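Local atomic coordinates of TqaA (Penicillium aethiopicum, PDB entry 5EJD), a protein that probably acts as a nonribosomal peptide synthetase, represented here by its T3 thiolation domain, a small helical carrier that bears a phosphopantetheine arm. Residues S30-F35 with D64-S69; A17-I22 with M44-L49; D7-L12 with E70-A75. All blocks are in the same frame, centred on the assembly; numbering follows the deposited sequence.

Contact 1: residues S30-F35 with D64-S69; sequences SDNFFF and DHPVLS
Asn32 and Val67 face each other as a single antiparallel bridge, a non-hydrogen-bonded pair with 4.4 Å between their CA atoms. The backbone bonds lie on its two flanks: Phe33 N reaches Pro66 O at 2.9 Å, nearly straight (170° at the hydrogen), and Leu68 N reaches Asp31 O, also at 2.9 Å. Val67 CA and Asn32 CA add CA-H...O contacts to the same two oxygens, giving each carbonyl a second, softer partner. Within this carrier domain the bridge ties the connection between helices 7-20 and 40-52 to the start of helix 68-74, for which Val67 is the N-cap residue. Among the side chains, the amide of Asn32 lies obliquely against the proline ring, ND2 3.5 Å from Pro66 CB. With CG anti to the backbone N (chi1 179°), Asn32 also forms an Asx motif, OD1 accepting from Phe35 N at 3.0 Å and weakly from Phe34 N. An alanine here would probably leave those two amides without their acceptor and uncover one side of Pro66. The apolar part is slight: Pro66 CB meets the edge of the Phe34 ring at CD2 (4.1 Å), while Phe33 CD1 sits over that ring's centre.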
# COMPACT_ATOMS: atom_id res chain seq x y z
N SER B 30 15.36 0.53 -28.07
CA SER B 30 14.72 1.86 -28.14
C SER B 30 13.35 1.91 -27.46
O SER B 30 12.68 2.93 -27.50
CB SER B 30 14.54 2.23 -29.61
OG SER B 30 13.76 1.24 -30.24
N ASP B 31 12.89 0.78 -26.92
CA ASP B 31 11.62 0.72 -26.21
C ASP B 31 11.57 1.60 -24.95
O ASP B 31 12.53 1.73 -24.19
CB ASP B 31 11.28 -0.71 -25.81
CG ASP B 31 10.59 -1.48 -26.91
OD1 ASP B 31 9.91 -0.87 -27.76
OD2 ASP B 31 10.69 -2.73 -26.90
N ASN B 32 10.41 2.22 -24.78
CA ASN B 32 10.11 3.07 -23.66
C ASN B 32 9.26 2.31 -22.64
O ASN B 32 8.18 1.81 -22.95
CB ASN B 32 9.36 4.29 -24.20
CG ASN B 32 8.98 5.25 -23.11
OD1 ASN B 32 8.26 4.88 -22.15
ND2 ASN B 32 9.49 6.45 -23.19
N PHE B 33 9.74 2.29 -21.40
CA PHE B 33 9.08 1.54 -20.34
C PHE B 33 7.59 1.86 -20.19
O PHE B 33 6.77 0.97 -20.02
CB PHE B 33 9.81 1.82 -19.01
CG PHE B 33 9.36 0.94 -17.85
CD1 PHE B 33 8.54 1.46 -16.86
CD2 PHE B 33 9.82 -0.33 -17.72
CE1 PHE B 33 8.14 0.70 -15.79
CE2 PHE B 33 9.42 -1.11 -16.65
CZ PHE B 33 8.58 -0.59 -15.68
N PHE B 34 7.25 3.13 -20.23
CA PHE B 34 5.87 3.57 -20.03
C PHE B 34 5.00 3.31 -21.26
O PHE B 34 3.87 2.85 -21.14
CB PHE B 34 5.83 5.04 -19.59
CG PHE B 34 6.58 5.27 -18.30
CD1 PHE B 34 5.97 5.02 -17.08
CD2 PHE B 34 7.89 5.66 -18.30
CE1 PHE B 34 6.64 5.22 -15.89
CE2 PHE B 34 8.57 5.87 -17.09
CZ PHE B 34 7.95 5.65 -15.89
N PHE B 35 5.56 3.51 -22.46
CA PHE B 35 4.83 3.17 -23.65
C PHE B 35 4.52 1.67 -23.75
O PHE B 35 3.50 1.31 -24.32
CB PHE B 35 5.55 3.67 -24.87
CG PHE B 35 4.77 3.52 -26.17
CD1 PHE B 35 3.75 4.43 -26.49
CD2 PHE B 35 5.09 2.49 -27.10
CE1 PHE B 35 3.06 4.30 -27.69
CE2 PHE B 35 4.39 2.36 -28.30
CZ PHE B 35 3.38 3.26 -28.59
N ASP B 64 13.52 9.26 -15.45
CA ASP B 64 14.48 10.16 -16.14
C ASP B 64 14.98 9.56 -17.43
O ASP B 64 15.12 10.25 -18.41
CB ASP B 64 15.67 10.47 -15.25
CG ASP B 64 15.31 11.31 -14.02
OD1 ASP B 64 14.24 11.98 -14.01
OD2 ASP B 64 16.10 11.30 -13.05
N HIS B 65 15.14 8.24 -17.45
CA HIS B 65 15.65 7.52 -18.60
C HIS B 65 14.76 6.38 -19.00
O HIS B 65 15.08 5.21 -18.83
CB HIS B 65 17.04 7.02 -18.30
CG HIS B 65 17.99 8.13 -18.06
ND1 HIS B 65 18.53 8.40 -16.82
CD2 HIS B 65 18.41 9.11 -18.89
CE1 HIS B 65 19.27 9.48 -16.90
NE2 HIS B 65 19.21 9.93 -18.15
N PRO B 66 13.59 6.72 -19.54
CA PRO B 66 12.55 5.73 -19.84
C PRO B 66 12.90 4.76 -20.97
O PRO B 66 12.24 3.73 -21.10
CB PRO B 66 11.36 6.60 -20.25
CG PRO B 66 11.98 7.84 -20.79
CD PRO B 66 13.21 8.08 -19.97
N VAL B 67 13.91 5.08 -21.77
CA VAL B 67 14.27 4.24 -22.91
C VAL B 67 15.29 3.22 -22.45
O VAL B 67 16.25 3.56 -21.74
CB VAL B 67 14.81 5.10 -24.07
CG1 VAL B 67 15.45 4.23 -25.15
CG2 VAL B 67 13.69 5.92 -24.68
N LEU B 68 15.13 1.98 -22.89
CA LEU B 68 15.93 0.88 -22.36
C LEU B 68 17.43 1.12 -22.45
O LEU B 68 18.14 0.99 -21.46
CB LEU B 68 15.59 -0.43 -23.03
CG LEU B 68 16.05 -1.69 -22.30
CD1 LEU B 68 15.14 -2.84 -22.67
CD2 LEU B 68 17.46 -2.08 -22.65
N SER B 69 17.91 1.46 -23.63
CA SER B 69 19.34 1.66 -23.84
C SER B 69 19.88 2.74 -22.93
O SER B 69 20.98 2.60 -22.42
CB SER B 69 19.64 1.98 -25.32
OG SER B 69 19.01 3.18 -25.71

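Contact 2: residues A17-I22 with M44-L49; sequences ATVLDI and MKASAL
Val19 and Leu49 meet where helix 7-20 packs against helix 40-52, the helix that starts at the phosphopantetheine-bearing Ser40 in this four-helix carrier fold. A single methyl does most of the work. Val19 CG2, anti to the carbonyl carbon, points at helix 40-52 and touches three residues there: Lys45 at CB (3.9 Å), the backbone N of Ala46, and Leu49 at CD2 (3.9 Å). The Val19 and Leu49 side chains slide past each other in opposite directions, and Leu49 CD2 also reaches Thr18 CG2 at 4.2 Å. Lys45 contributes the root of its side chain, its bent end leading away. Thr18 OG1 bonds to Asn14 O, one turn back, and thus leaves the methyl to face Leu49. The same segment carries a Schellman motif, Ile22 N bonding to Ala17 O at 3.2 Å and Asp21 N weakly to Thr18 O, with a positive phi of 57° at Asp21. An acidic side chain of another protein chain packs on Leu49. With no hydrogen bond or salt bridge between the two segments, the pairing rests on apolar contact, which sets distance but imposes little directional constraint.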
# COMPACT_ATOMS: atom_id res chain seq x y z
N ALA B 17 10.66 -7.84 -19.38
CA ALA B 17 9.81 -8.93 -19.82
C ALA B 17 9.04 -9.55 -18.65
O ALA B 17 7.85 -9.79 -18.75
CB ALA B 17 10.61 -10.00 -20.54
N THR B 18 9.71 -9.80 -17.53
CA THR B 18 9.05 -10.40 -16.39
C THR B 18 8.05 -9.42 -15.76
O THR B 18 6.94 -9.80 -15.44
CB THR B 18 10.11 -10.72 -15.31
OG1 THR B 18 11.18 -11.49 -15.86
CG2 THR B 18 9.54 -11.44 -14.12
N VAL B 19 8.44 -8.17 -15.65
CA VAL B 19 7.66 -7.21 -14.89
C VAL B 19 6.43 -6.78 -15.68
O VAL B 19 5.40 -6.50 -15.12
CB VAL B 19 8.57 -6.02 -14.50
CG1 VAL B 19 7.82 -4.73 -14.35
CG2 VAL B 19 9.30 -6.35 -13.20
N LEU B 20 6.60 -6.59 -16.97
CA LEU B 20 5.50 -6.19 -17.84
C LEU B 20 4.75 -7.40 -18.42
O LEU B 20 3.72 -7.21 -19.02
CB LEU B 20 6.02 -5.29 -18.98
CG LEU B 20 6.78 -4.05 -18.53
CD1 LEU B 20 7.41 -3.37 -19.73
CD2 LEU B 20 5.91 -3.06 -17.78
N ASP B 21 5.24 -8.62 -18.21
CA ASP B 21 4.58 -9.84 -18.73
C ASP B 21 4.43 -9.78 -20.25
O ASP B 21 3.38 -10.05 -20.80
CB ASP B 21 3.23 -10.05 -18.06
CG ASP B 21 3.33 -10.88 -16.78
OD1 ASP B 21 3.99 -11.95 -16.85
OD2 ASP B 21 2.79 -10.46 -15.69
N ILE B 22 5.50 -9.36 -20.90
CA ILE B 22 5.57 -9.31 -22.33
C ILE B 22 6.75 -10.18 -22.77
O ILE B 22 7.66 -10.40 -21.99
CB ILE B 22 5.63 -7.88 -22.90
CG1 ILE B 22 6.65 -7.00 -22.20
CG2 ILE B 22 4.28 -7.20 -22.73
CD1 ILE B 22 7.90 -6.75 -22.98
N MET B 44 9.10 0.13 -9.59
CA MET B 44 9.60 -0.34 -8.29
C MET B 44 10.04 -1.81 -8.37
O MET B 44 11.14 -2.14 -7.96
CB MET B 44 8.58 -0.07 -7.18
CG MET B 44 7.79 -1.18 -6.48
SD MET B 44 8.73 -1.96 -5.32
CE MET B 44 8.70 -3.59 -5.77
N LYS B 45 9.22 -2.67 -8.97
CA LYS B 45 9.59 -4.07 -9.13
C LYS B 45 10.80 -4.29 -10.04
O LYS B 45 11.67 -5.09 -9.73
CB LYS B 45 8.43 -4.90 -9.64
CG LYS B 45 7.23 -4.78 -8.74
CD LYS B 45 6.23 -5.91 -8.93
CE LYS B 45 4.88 -5.38 -9.39
NZ LYS B 45 3.77 -6.08 -8.69
N ALA B 46 10.88 -3.50 -11.10
CA ALA B 46 12.00 -3.59 -12.02
C ALA B 46 13.28 -3.24 -11.29
O ALA B 46 14.28 -3.93 -11.42
CB ALA B 46 11.81 -2.66 -13.21
N SER B 47 13.25 -2.16 -10.55
CA SER B 47 14.38 -1.76 -9.75
C SER B 47 14.84 -2.85 -8.78
O SER B 47 16.03 -3.07 -8.61
CB SER B 47 14.05 -0.48 -9.02
OG SER B 47 15.06 -0.23 -8.09
N ALA B 48 13.90 -3.51 -8.11
CA ALA B 48 14.25 -4.58 -7.18
C ALA B 48 14.86 -5.80 -7.90
O ALA B 48 15.78 -6.40 -7.41
CB ALA B 48 13.05 -5.00 -6.38
N LEU B 49 14.30 -6.17 -9.04
CA LEU B 49 14.85 -7.26 -9.82
C LEU B 49 16.22 -6.89 -10.38
O LEU B 49 17.09 -7.75 -10.48
CB LEU B 49 13.89 -7.63 -10.95
CG LEU B 49 13.06 -8.90 -10.76
CD1 LEU B 49 12.45 -9.06 -9.39
CD2 LEU B 49 11.95 -8.90 -11.80

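Contact 3: residues D7-L12 with E70-A75; sequences DAEREL and ELASVA
Ala8 and Ala72 bring helices 7-20 and 68-74 together, their CA atoms 5.5 Å apart and the short segments crossing at 114° with 8.8 Å between axes. Small residues at the crossing permit this approach. Ala72 CB points at helix 7-20 and is met by Ala8 CB at 4.0 Å and by Glu9 CG at 3.8 Å. One turn further along, Leu12 holds CG anti to its backbone N (chi1 -164°), and its CD2 touches both Leu71 CD2 (3.8 Å) and the backbone N of Ala72; the two leucine side chains cross at about a right angle. Of its side chain, Glu9 turns the aliphatic CG to Ala72, while its carboxylate runs on to Ser5, whose backbone N bonds to OE1. The outer side is quite different. There the exposed Asp7 and Arg10 pair with each other along helix 7-20, OD1 to NH1 at 2.6 Å, without touching the other segment, and the CB of the exposed Ser73 points away from the crossing. No hydrogen bond joins the two segments. The leucine end continues inward, Leu71 resting on Ile62 of helix 59-64 and Leu12 on Phe57, while Leu68 packs against both Glu9 and Leu12 from within helix 68-74.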
# COMPACT_ATOMS: atom_id res chain seq x y z
N ASP B 7 25.52 -6.24 -22.39
CA ASP B 7 25.04 -7.18 -21.37
C ASP B 7 24.01 -6.58 -20.44
O ASP B 7 23.12 -7.28 -19.96
CB ASP B 7 26.21 -7.73 -20.53
CG ASP B 7 27.01 -8.81 -21.27
OD1 ASP B 7 26.51 -9.37 -22.29
OD2 ASP B 7 28.14 -9.11 -20.84
N ALA B 8 24.20 -5.30 -20.12
CA ALA B 8 23.26 -4.56 -19.33
C ALA B 8 21.88 -4.44 -20.06
O ALA B 8 20.84 -4.58 -19.43
CB ALA B 8 23.80 -3.17 -19.00
N GLU B 9 21.90 -4.20 -21.37
CA GLU B 9 20.68 -4.13 -22.14
C GLU B 9 19.97 -5.47 -22.11
O GLU B 9 18.76 -5.52 -21.95
CB GLU B 9 20.92 -3.66 -23.57
CG GLU B 9 21.44 -2.23 -23.67
CD GLU B 9 21.50 -1.67 -25.11
OE1 GLU B 9 21.43 -2.44 -26.10
OE2 GLU B 9 21.66 -0.43 -25.25
N ARG B 10 20.70 -6.56 -22.21
CA ARG B 10 20.06 -7.87 -22.16
C ARG B 10 19.43 -8.14 -20.82
O ARG B 10 18.35 -8.72 -20.77
CB ARG B 10 21.05 -9.01 -22.50
CG ARG B 10 21.42 -9.07 -23.97
CD ARG B 10 22.48 -10.11 -24.32
NE ARG B 10 23.16 -9.59 -25.51
CZ ARG B 10 24.35 -8.99 -25.52
NH1 ARG B 10 25.08 -8.88 -24.42
NH2 ARG B 10 24.81 -8.52 -26.66
N GLU B 11 20.16 -7.87 -19.75
CA GLU B 11 19.65 -8.21 -18.43
C GLU B 11 18.41 -7.35 -18.14
O GLU B 11 17.42 -7.83 -17.61
CB GLU B 11 20.69 -8.16 -17.26
CG GLU B 11 20.87 -9.53 -16.59
CD GLU B 11 19.62 -10.27 -16.04
OE1 GLU B 11 18.48 -9.77 -15.85
OE2 GLU B 11 19.83 -11.46 -15.76
N LEU B 12 18.47 -6.10 -18.54
CA LEU B 12 17.36 -5.19 -18.37
C LEU B 12 16.10 -5.58 -19.16
O LEU B 12 14.99 -5.46 -18.67
CB LEU B 12 17.81 -3.80 -18.76
CG LEU B 12 16.94 -2.68 -18.30
CD1 LEU B 12 16.80 -2.69 -16.78
CD2 LEU B 12 17.57 -1.37 -18.80
N GLU B 70 19.14 3.84 -22.76
CA GLU B 70 19.55 4.92 -21.86
C GLU B 70 19.57 4.53 -20.40
O GLU B 70 20.48 4.88 -19.67
CB GLU B 70 18.67 6.10 -22.02
CG GLU B 70 18.81 6.89 -23.31
CD GLU B 70 17.95 8.19 -23.12
OE1 GLU B 70 16.77 8.14 -22.62
OE2 GLU B 70 18.42 9.33 -23.32
N LEU B 71 18.60 3.72 -19.99
CA LEU B 71 18.58 3.23 -18.63
C LEU B 71 19.73 2.27 -18.36
O LEU B 71 20.28 2.24 -17.25
CB LEU B 71 17.22 2.55 -18.32
CG LEU B 71 17.04 1.94 -16.92
CD1 LEU B 71 17.18 2.99 -15.83
CD2 LEU B 71 15.71 1.27 -16.82
N ALA B 72 20.07 1.46 -19.35
CA ALA B 72 21.20 0.53 -19.18
C ALA B 72 22.54 1.21 -18.96
O ALA B 72 23.38 0.65 -18.29
CB ALA B 72 21.26 -0.41 -20.37
N SER B 73 22.76 2.39 -19.55
CA SER B 73 23.98 3.16 -19.25
C SER B 73 24.09 3.67 -17.85
O SER B 73 25.17 3.71 -17.32
CB SER B 73 24.05 4.46 -20.06
OG SER B 73 23.74 4.21 -21.39
N VAL B 74 23.00 4.18 -17.30
CA VAL B 74 23.11 4.82 -15.98
C VAL B 74 23.07 3.80 -14.86
O VAL B 74 23.40 4.16 -13.73
CB VAL B 74 22.10 5.94 -15.69
CG1 VAL B 74 21.85 6.82 -16.91
CG2 VAL B 74 20.83 5.32 -15.22
N ALA B 75 22.69 2.55 -15.14
CA ALA B 75 22.75 1.52 -14.11
C ALA B 75 24.23 1.17 -13.80
O ALA B 75 25.07 1.26 -14.70
CB ALA B 75 21.96 0.30 -14.53

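How the contacts relate
The three contacts show how a carrier domain of four short helices can be closed from different directions. Helix 7-20 serves both contact 2 and contact 3, near its two ends, with those centres 14 Å apart on opposite sides of the chain's centre. Contacts 1 and 3 share helix 68-74, and Leu68 O lies 3.6 Å from Leu12 CD2. Contacts 1 and 2 touch through Phe33 CE2 and Leu20 CD2, 4.2 Å apart. The phosphopantetheine on Ser40 is nearest to contact 1, the Phe34 side chain lying about 6 Å from it; Lys45 of contact 2 is about 10 Å away, whereas contact 3 is remote from the cofactor.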